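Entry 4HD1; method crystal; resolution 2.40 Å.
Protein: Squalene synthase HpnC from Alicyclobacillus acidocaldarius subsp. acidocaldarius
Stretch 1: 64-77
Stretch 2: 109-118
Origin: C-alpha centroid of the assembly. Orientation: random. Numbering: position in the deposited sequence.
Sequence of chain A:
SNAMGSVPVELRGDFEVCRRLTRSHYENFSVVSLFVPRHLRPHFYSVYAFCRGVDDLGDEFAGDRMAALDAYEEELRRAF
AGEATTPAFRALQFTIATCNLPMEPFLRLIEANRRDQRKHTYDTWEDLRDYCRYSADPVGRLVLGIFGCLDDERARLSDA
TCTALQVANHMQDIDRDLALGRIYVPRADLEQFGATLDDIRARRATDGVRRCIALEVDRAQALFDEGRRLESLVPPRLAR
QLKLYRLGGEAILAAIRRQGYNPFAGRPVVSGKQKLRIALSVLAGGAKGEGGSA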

ATOM      1  N   ASP A  64      22.468   7.367  -3.421  1.00183.90           N
ATOM      2  CA  ASP A  64      22.524   5.962  -2.941  1.00181.85           C
ATOM      3  C   ASP A  64      21.208   5.638  -2.227  1.00165.16           C
ATOM      4  O   ASP A  64      21.040   5.918  -1.027  1.00169.33           O
ATOM      5  CB  ASP A  64      23.714   5.717  -1.994  1.00210.62           C
ATOM      6  CG  ASP A  64      24.963   6.493  -2.402  1.00244.36           C
ATOM      7  OD1 ASP A  64      25.104   6.869  -3.603  1.00242.94           O
ATOM      8  OD2 ASP A  64      25.812   6.735  -1.511  1.00263.35           O
ATOM      9  N   ARG A  65      20.277   5.069  -2.994  1.00149.91           N
ATOM     10  CA  ARG A  65      18.985   4.640  -2.469  1.00142.21           C
ATOM     11  C   ARG A  65      19.108   4.063  -1.070  1.00143.61           C
ATOM     12  O   ARG A  65      18.432   4.511  -0.146  1.00141.23           O
ATOM     13  CB  ARG A  65      18.358   3.583  -3.373  1.00136.33           C
ATOM     14  CG  ARG A  65      17.423   4.126  -4.439  1.00140.31           C
ATOM     15  CD  ARG A  65      16.167   3.270  -4.470  1.00140.60           C
ATOM     16  NE  ARG A  65      15.672   3.043  -5.829  1.00154.84           N
ATOM     17  CZ  ARG A  65      14.588   2.326  -6.124  1.00164.55           C
ATOM     18  NH1 ARG A  65      13.857   1.769  -5.163  1.00149.43           N
ATOM     19  NH2 ARG A  65      14.222   2.189  -7.399  1.00183.74           N
HETATM   20  N   MSE A  66      19.989   3.077  -0.929  1.00150.10           N
HETATM   21  CA  MSE A  66      20.195   2.384   0.336  1.00168.06           C
HETATM   22  C   MSE A  66      20.594   3.329   1.462  1.00186.79           C
HETATM   23  O   MSE A  66      20.062   3.232   2.568  1.00190.70           O
HETATM   24  CB  MSE A  66      21.228   1.268   0.169  1.00179.88           C
HETATM   25  CG  MSE A  66      20.713   0.101  -0.650  1.00166.33           C
HETATM   26 SE   MSE A  66      19.079  -0.630   0.112  1.00143.96          SE
HETATM   27  CE  MSE A  66      19.851  -1.283   1.785  1.00181.43           C
ATOM     28  N   ALA A  67      21.513   4.248   1.170  1.00101.48           N
ATOM     29  CA  ALA A  67      21.972   5.233   2.151  1.00 97.21           C
ATOM     30  C   ALA A  67      20.868   6.231   2.502  1.00 95.49           C
ATOM     31  O   ALA A  67      20.699   6.586   3.672  1.00 90.58           O
ATOM     32  CB  ALA A  67      23.216   5.953   1.648  1.00 93.86           C
ATOM     33  N   ALA A  68      20.120   6.664   1.486  1.00 93.02           N
ATOM     34  CA  ALA A  68      18.973   7.559   1.668  1.00 89.21           C
ATOM     35  C   ALA A  68      17.900   6.911   2.545  1.00 86.64           C
ATOM     36  O   ALA A  68      17.377   7.542   3.470  1.00 87.26           O
ATOM     37  CB  ALA A  68      18.393   7.967   0.315  1.00 89.07           C
ATOM     38  N   LEU A  69      17.596   5.646   2.257  1.00 81.90           N
ATOM     39  CA  LEU A  69      16.613   4.879   3.017  1.00 79.86           C
ATOM     40  C   LEU A  69      17.069   4.634   4.448  1.00 78.96           C
ATOM     41  O   LEU A  69      16.252   4.677   5.370  1.00 79.80           O
ATOM     42  CB  LEU A  69      16.305   3.543   2.333  1.00 78.52           C
ATOM     43  CG  LEU A  69      15.468   3.554   1.054  1.00 83.32           C
ATOM     44  CD1 LEU A  69      15.455   2.158   0.465  1.00 86.84           C
ATOM     45  CD2 LEU A  69      14.047   4.049   1.298  1.00 82.55           C
ATOM     46  N   ASP A  70      18.367   4.379   4.620  1.00 81.14           N
ATOM     47  CA  ASP A  70      18.970   4.237   5.948  1.00 84.57           C
ATOM     48  C   ASP A  70      18.825   5.519   6.766  1.00 80.38           C
ATOM     49  O   ASP A  70      18.514   5.466   7.955  1.00 83.66           O
ATOM     50  CB  ASP A  70      20.452   3.852   5.844  1.00 88.40           C
ATOM     51  CG  ASP A  70      20.664   2.393   5.452  1.00 97.25           C
ATOM     52  OD1 ASP A  70      19.681   1.693   5.105  1.00100.24           O
ATOM     53  OD2 ASP A  70      21.831   1.946   5.485  1.00 94.97           O
ATOM     54  N   ALA A  71      19.048   6.664   6.124  1.00 80.44           N
ATOM     55  CA  ALA A  71      18.887   7.958   6.781  1.00 79.47           C
ATOM     56  C   ALA A  71      17.418   8.207   7.103  1.00 78.01           C
ATOM     57  O   ALA A  71      17.090   8.785   8.144  1.00 78.82           O
ATOM     58  CB  ALA A  71      19.444   9.075   5.911  1.00 75.82           C
ATOM     59  N   TYR A  72      16.539   7.756   6.211  1.00 74.51           N
ATOM     60  CA  TYR A  72      15.099   7.923   6.387  1.00 66.96           C
ATOM     61  C   TYR A  72      14.608   7.037   7.529  1.00 67.41           C
ATOM     62  O   TYR A  72      13.715   7.420   8.289  1.00 69.17           O
ATOM     63  CB  TYR A  72      14.369   7.597   5.087  1.00 63.23           C
ATOM     64  CG  TYR A  72      12.971   8.162   4.984  1.00 61.62           C
ATOM     65  CD1 TYR A  72      12.756   9.508   4.675  1.00 59.82           C
ATOM     66  CD2 TYR A  72      11.857   7.341   5.169  1.00 61.19           C
ATOM     67  CE1 TYR A  72      11.468  10.021   4.567  1.00 60.22           C
ATOM     68  CE2 TYR A  72      10.567   7.844   5.065  1.00 60.58           C
ATOM     69  CZ  TYR A  72      10.377   9.180   4.764  1.00 61.05           C
ATOM     70  OH  TYR A  72       9.092   9.660   4.660  1.00 60.25           O
ATOM     71  N   GLU A  73      15.216   5.861   7.652  1.00 70.42           N
ATOM     72  CA  GLU A  73      14.941   4.949   8.755  1.00 76.75           C
ATOM     73  C   GLU A  73      15.431   5.544  10.078  1.00 82.10           C
ATOM     74  O   GLU A  73      14.779   5.380  11.114  1.00 85.69           O
ATOM     75  CB  GLU A  73      15.589   3.591   8.490  1.00 78.53           C
ATOM     76  CG  GLU A  73      15.301   2.533   9.541  1.00 84.32           C
ATOM     77  CD  GLU A  73      15.803   1.162   9.137  1.00 89.54           C
ATOM     78  OE1 GLU A  73      16.529   0.541   9.940  1.00 97.74           O
ATOM     79  OE2 GLU A  73      15.477   0.708   8.018  1.00 90.28           O
ATOM     80  N   GLU A  74      16.570   6.239  10.024  1.00 81.20           N
ATOM     81  CA  GLU A  74      17.101   6.980  11.168  1.00 89.93           C
ATOM     82  C   GLU A  74      16.137   8.050  11.672  1.00 83.29           C
ATOM     83  O   GLU A  74      15.919   8.173  12.882  1.00 82.31           O
ATOM     84  CB  GLU A  74      18.455   7.614  10.829  1.00 97.25           C
ATOM     85  CG  GLU A  74      19.630   6.657  10.918  1.00109.80           C
ATOM     86  CD  GLU A  74      19.675   5.909  12.238  1.00125.69           C
ATOM     87  OE1 GLU A  74      19.619   6.562  13.304  1.00121.12           O
ATOM     88  OE2 GLU A  74      19.759   4.663  12.210  1.00134.24           O
ATOM     89  N   GLU A  75      15.572   8.818  10.741  1.00 78.81           N
ATOM     90  CA  GLU A  75      14.570   9.838  11.055  1.00 81.91           C
ATOM     91  C   GLU A  75      13.344   9.198  11.708  1.00 78.41           C
ATOM     92  O   GLU A  75      12.846   9.687  12.724  1.00 79.31           O
ATOM     93  CB  GLU A  75      14.179  10.619   9.792  1.00 89.70           C
ATOM     94  CG  GLU A  75      15.252  11.597   9.313  1.00103.54           C
ATOM     95  CD  GLU A  75      15.205  11.887   7.816  1.00114.34           C
ATOM     96  OE1 GLU A  75      14.125  12.253   7.299  1.00122.29           O
ATOM     97  OE2 GLU A  75      16.262  11.767   7.152  1.00119.71           O
ATOM     98  N   LEU A  76      12.885   8.089  11.130  1.00 79.97           N
ATOM     99  CA  LEU A  76      11.750   7.340  11.658  1.00 77.41           C
ATOM    100  C   LEU A  76      11.986   6.898  13.101  1.00 79.02           C
ATOM    101  O   LEU A  76      11.122   7.093  13.954  1.00 79.67           O
ATOM    102  CB  LEU A  76      11.436   6.137  10.758  1.00 73.61           C
ATOM    103  CG  LEU A  76      10.209   5.243  11.000  1.00 72.67           C
ATOM    104  CD1 LEU A  76      10.504   4.148  12.018  1.00 69.58           C
ATOM    105  CD2 LEU A  76       8.954   6.029  11.375  1.00 68.55           C
ATOM    106  N   ARG A  77      13.154   6.316  13.372  1.00 81.65           N
ATOM    107  CA  ARG A  77      13.500   5.889  14.732  1.00 84.35           C
ATOM    108  C   ARG A  77      13.583   7.066  15.708  1.00 82.79           C
ATOM    109  O   ARG A  77      13.187   6.942  16.867  1.00 82.49           O
ATOM    110  CB  ARG A  77      14.797   5.077  14.757  1.00 87.89           C
ATOM    111  CG  ARG A  77      14.821   3.910  13.782  1.00 88.61           C
ATOM    112  CD  ARG A  77      15.984   2.973  14.056  1.00 92.50           C
ATOM    113  NE  ARG A  77      15.513   1.724  14.640  1.00 86.88           N
ATOM    114  CZ  ARG A  77      15.292   0.612  13.947  1.00 82.10           C
ATOM    115  NH1 ARG A  77      15.516   0.578  12.637  1.00 77.64           N
ATOM    116  NH2 ARG A  77      14.852  -0.473  14.570  1.00 79.60           N
TER
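Stretch 2 (109-118) LIEANRRDQR

Antiparallel helix pairs illustrate how a narrow apolar seam and flanking polar bonds can share one interface, and this pair from HpnC is a compact example. Residues 65-77 form a helix that continues beyond the stretch, with Asp-64 at its N-cap position, although that side chain makes no capping bond. Residues 109-118 are likewise helical. The two N-to-C directions differ by 172°, so the helices run almost exactly antiparallel, with axes approaching to 10.5 Å. Register follows from this: Leu-69 CA lies 6.8 Å from Ile-110 CA, and Met-66 CA lies 7.3 Å from Arg-114 CA, so a step back along the first helix is a step forward along the second.

The packing is knobs into holes. Leu-69 inserts among Ile-110, Asn-113, Arg-114 and Gln-117, its CD1 reaching 3.7 Å from Arg-114 CG. In return, Arg-114 sits among Met-66, Leu-69, Asp-70 and Glu-73. Ile-110 extends the apolar seam toward the later turns of the first helix: its CD1 lies 4.2 Å from Tyr-72 CD2, at the edge of the ring, and 4.4 Å from Leu-76 CB.

Although the CA-to-CB bond of Arg-114 points sideways, its extended side chain carries the guanidinium to two carboxylates. Arg-114 NH2 donates to Glu-73 OE2 at 2.9 Å and to Asp-70 OD1 at 3.3 Å, both within salt bridges, while Arg-114 NH1 bonds Glu-111 OE1 at 3.1 Å within its own helix. Its NE, by contrast, is buried without a partner.

A second polar cluster lies toward the start of the first helix. Asn-113 OD1 accepts from Arg-65 NH1 at 2.9 Å and from Gln-117 NE2 at 3.0 Å, while Gln-117 CG covers one face of the Arg-65 guanidinium.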

ATOM      1  N   LEU A 109       7.475  -0.613   5.336  1.00 63.52           N
ATOM      2  CA  LEU A 109       7.280   0.244   4.172  1.00 64.47           C
ATOM      3  C   LEU A 109       8.610   0.713   3.604  1.00 67.38           C
ATOM      4  O   LEU A 109       8.751   0.851   2.386  1.00 67.57           O
ATOM      5  CB  LEU A 109       6.405   1.442   4.528  1.00 59.94           C
ATOM      6  CG  LEU A 109       4.930   1.084   4.657  1.00 59.36           C
ATOM      7  CD1 LEU A 109       4.201   2.152   5.458  1.00 58.85           C
ATOM      8  CD2 LEU A 109       4.299   0.870   3.283  1.00 56.67           C
ATOM      9  N   ILE A 110       9.568   0.961   4.501  1.00 69.71           N
ATOM     10  CA  ILE A 110      10.942   1.317   4.135  1.00 73.62           C
ATOM     11  C   ILE A 110      11.608   0.130   3.440  1.00 75.52           C
ATOM     12  O   ILE A 110      12.231   0.288   2.392  1.00 76.20           O
ATOM     13  CB  ILE A 110      11.762   1.779   5.370  1.00 72.77           C
ATOM     14  CG1 ILE A 110      11.320   3.185   5.794  1.00 69.97           C
ATOM     15  CG2 ILE A 110      13.263   1.748   5.088  1.00 73.59           C
ATOM     16  CD1 ILE A 110      11.897   3.657   7.111  1.00 68.94           C
ATOM     17  N   GLU A 111      11.445  -1.053   4.029  1.00 76.69           N
ATOM     18  CA  GLU A 111      11.965  -2.301   3.476  1.00 74.93           C
ATOM     19  C   GLU A 111      11.343  -2.646   2.118  1.00 72.68           C
ATOM     20  O   GLU A 111      12.015  -3.223   1.272  1.00 75.18           O
ATOM     21  CB  GLU A 111      11.779  -3.447   4.484  1.00 77.11           C
ATOM     22  CG  GLU A 111      12.198  -4.837   4.008  1.00 77.94           C
ATOM     23  CD  GLU A 111      13.705  -5.033   3.919  1.00 83.42           C
ATOM     24  OE1 GLU A 111      14.470  -4.098   4.251  1.00 89.38           O
ATOM     25  OE2 GLU A 111      14.126  -6.140   3.511  1.00 83.33           O
ATOM     26  N   ALA A 112      10.078  -2.277   1.910  1.00 69.67           N
ATOM     27  CA  ALA A 112       9.395  -2.522   0.633  1.00 67.11           C
ATOM     28  C   ALA A 112      10.165  -1.922  -0.540  1.00 69.02           C
ATOM     29  O   ALA A 112      10.266  -2.533  -1.603  1.00 70.19           O
ATOM     30  CB  ALA A 112       7.977  -1.975   0.665  1.00 63.53           C
ATOM     31  N   ASN A 113      10.700  -0.725  -0.328  1.00 67.64           N
ATOM     32  CA  ASN A 113      11.530  -0.044  -1.312  1.00 73.45           C
ATOM     33  C   ASN A 113      12.815  -0.837  -1.620  1.00 72.78           C
ATOM     34  O   ASN A 113      13.208  -0.955  -2.783  1.00 73.71           O
ATOM     35  CB  ASN A 113      11.843   1.376  -0.824  1.00 75.77           C
ATOM     36  CG  ASN A 113      12.525   2.228  -1.877  1.00 80.28           C
ATOM     37  OD1 ASN A 113      13.662   1.966  -2.276  1.00 79.72           O
ATOM     38  ND2 ASN A 113      11.840   3.277  -2.313  1.00 82.88           N
ATOM     39  N   ARG A 114      13.450  -1.392  -0.586  1.00 71.16           N
ATOM     40  CA  ARG A 114      14.635  -2.243  -0.769  1.00 71.16           C
ATOM     41  C   ARG A 114      14.288  -3.534  -1.511  1.00 74.80           C
ATOM     42  O   ARG A 114      15.093  -4.023  -2.303  1.00 77.87           O
ATOM     43  CB  ARG A 114      15.300  -2.586   0.566  1.00 70.27           C
ATOM     44  CG  ARG A 114      15.732  -1.386   1.392  1.00 74.35           C
ATOM     45  CD  ARG A 114      16.511  -1.818   2.627  1.00 77.36           C
ATOM     46  NE  ARG A 114      16.826  -0.686   3.500  1.00 78.57           N
ATOM     47  CZ  ARG A 114      16.236  -0.446   4.671  1.00 80.79           C
ATOM     48  NH1 ARG A 114      15.292  -1.260   5.139  1.00 80.25           N
ATOM     49  NH2 ARG A 114      16.596   0.613   5.383  1.00 82.28           N
ATOM     50  N   ARG A 115      13.096  -4.080  -1.250  1.00 70.90           N
ATOM     51  CA  ARG A 115      12.624  -5.290  -1.935  1.00 73.95           C
ATOM     52  C   ARG A 115      12.414  -5.018  -3.418  1.00 75.66           C
ATOM     53  O   ARG A 115      12.751  -5.849  -4.257  1.00 76.42           O
ATOM     54  CB  ARG A 115      11.319  -5.822  -1.325  1.00 72.12           C
ATOM     55  CG  ARG A 115      11.317  -5.932   0.188  1.00 73.37           C
ATOM     56  CD  ARG A 115      12.074  -7.144   0.684  1.00 75.67           C
ATOM     57  NE  ARG A 115      11.174  -8.284   0.803  1.00 80.51           N
ATOM     58  CZ  ARG A 115      11.222  -9.168   1.792  1.00 78.33           C
ATOM     59  NH1 ARG A 115      12.120  -9.042   2.760  1.00 81.44           N
ATOM     60  NH2 ARG A 115      10.363 -10.169   1.817  1.00 81.08           N
ATOM     61  N   ASP A 116      11.864  -3.845  -3.728  1.00 75.43           N
ATOM     62  CA  ASP A 116      11.633  -3.430  -5.109  1.00 77.85           C
ATOM     63  C   ASP A 116      12.949  -3.217  -5.865  1.00 82.08           C
ATOM     64  O   ASP A 116      13.001  -3.436  -7.071  1.00 90.56           O
ATOM     65  CB  ASP A 116      10.782  -2.158  -5.146  1.00 80.01           C
ATOM     66  CG  ASP A 116       9.639  -2.231  -6.159  1.00 80.56           C
ATOM     67  OD1 ASP A 116       9.005  -3.301  -6.312  1.00 74.05           O
ATOM     68  OD2 ASP A 116       9.353  -1.193  -6.790  1.00 87.87           O
ATOM     69  N   GLN A 117      14.003  -2.800  -5.160  1.00 82.25           N
ATOM     70  CA  GLN A 117      15.330  -2.623  -5.763  1.00 90.26           C
ATOM     71  C   GLN A 117      15.900  -3.942  -6.268  1.00 91.17           C
ATOM     72  O   GLN A 117      16.504  -3.995  -7.341  1.00 93.71           O
ATOM     73  CB  GLN A 117      16.323  -2.029  -4.759  1.00 95.71           C
ATOM     74  CG  GLN A 117      16.245  -0.522  -4.578  1.00108.83           C
ATOM     75  CD  GLN A 117      17.043  -0.034  -3.373  1.00117.17           C
ATOM     76  OE1 GLN A 117      18.250  -0.262  -3.271  1.00121.97           O
ATOM     77  NE2 GLN A 117      16.364   0.646  -2.454  1.00123.93           N
ATOM     78  N   ARG A 118      15.700  -5.000  -5.485  1.00 82.27           N
ATOM     79  CA  ARG A 118      16.369  -6.272  -5.720  1.00 82.31           C
ATOM     80  C   ARG A 118      15.573  -7.299  -6.533  1.00 82.90           C
ATOM     81  O   ARG A 118      16.117  -8.334  -6.930  1.00 83.86           O
ATOM     82  CB  ARG A 118      16.860  -6.875  -4.394  1.00 81.37           C
ATOM     83  CG  ARG A 118      15.779  -7.209  -3.380  1.00 82.92           C
ATOM     84  CD  ARG A 118      16.362  -7.978  -2.201  1.00 93.89           C
ATOM     85  NE  ARG A 118      17.153  -7.124  -1.311  1.00 99.84           N
ATOM     86  CZ  ARG A 118      16.757  -6.709  -0.106  1.00 97.93           C
ATOM     87  NH1 ARG A 118      17.554  -5.935   0.621  1.00100.51           N
ATOM     88  NH2 ARG A 118      15.573  -7.067   0.379  1.00 97.26           N
TER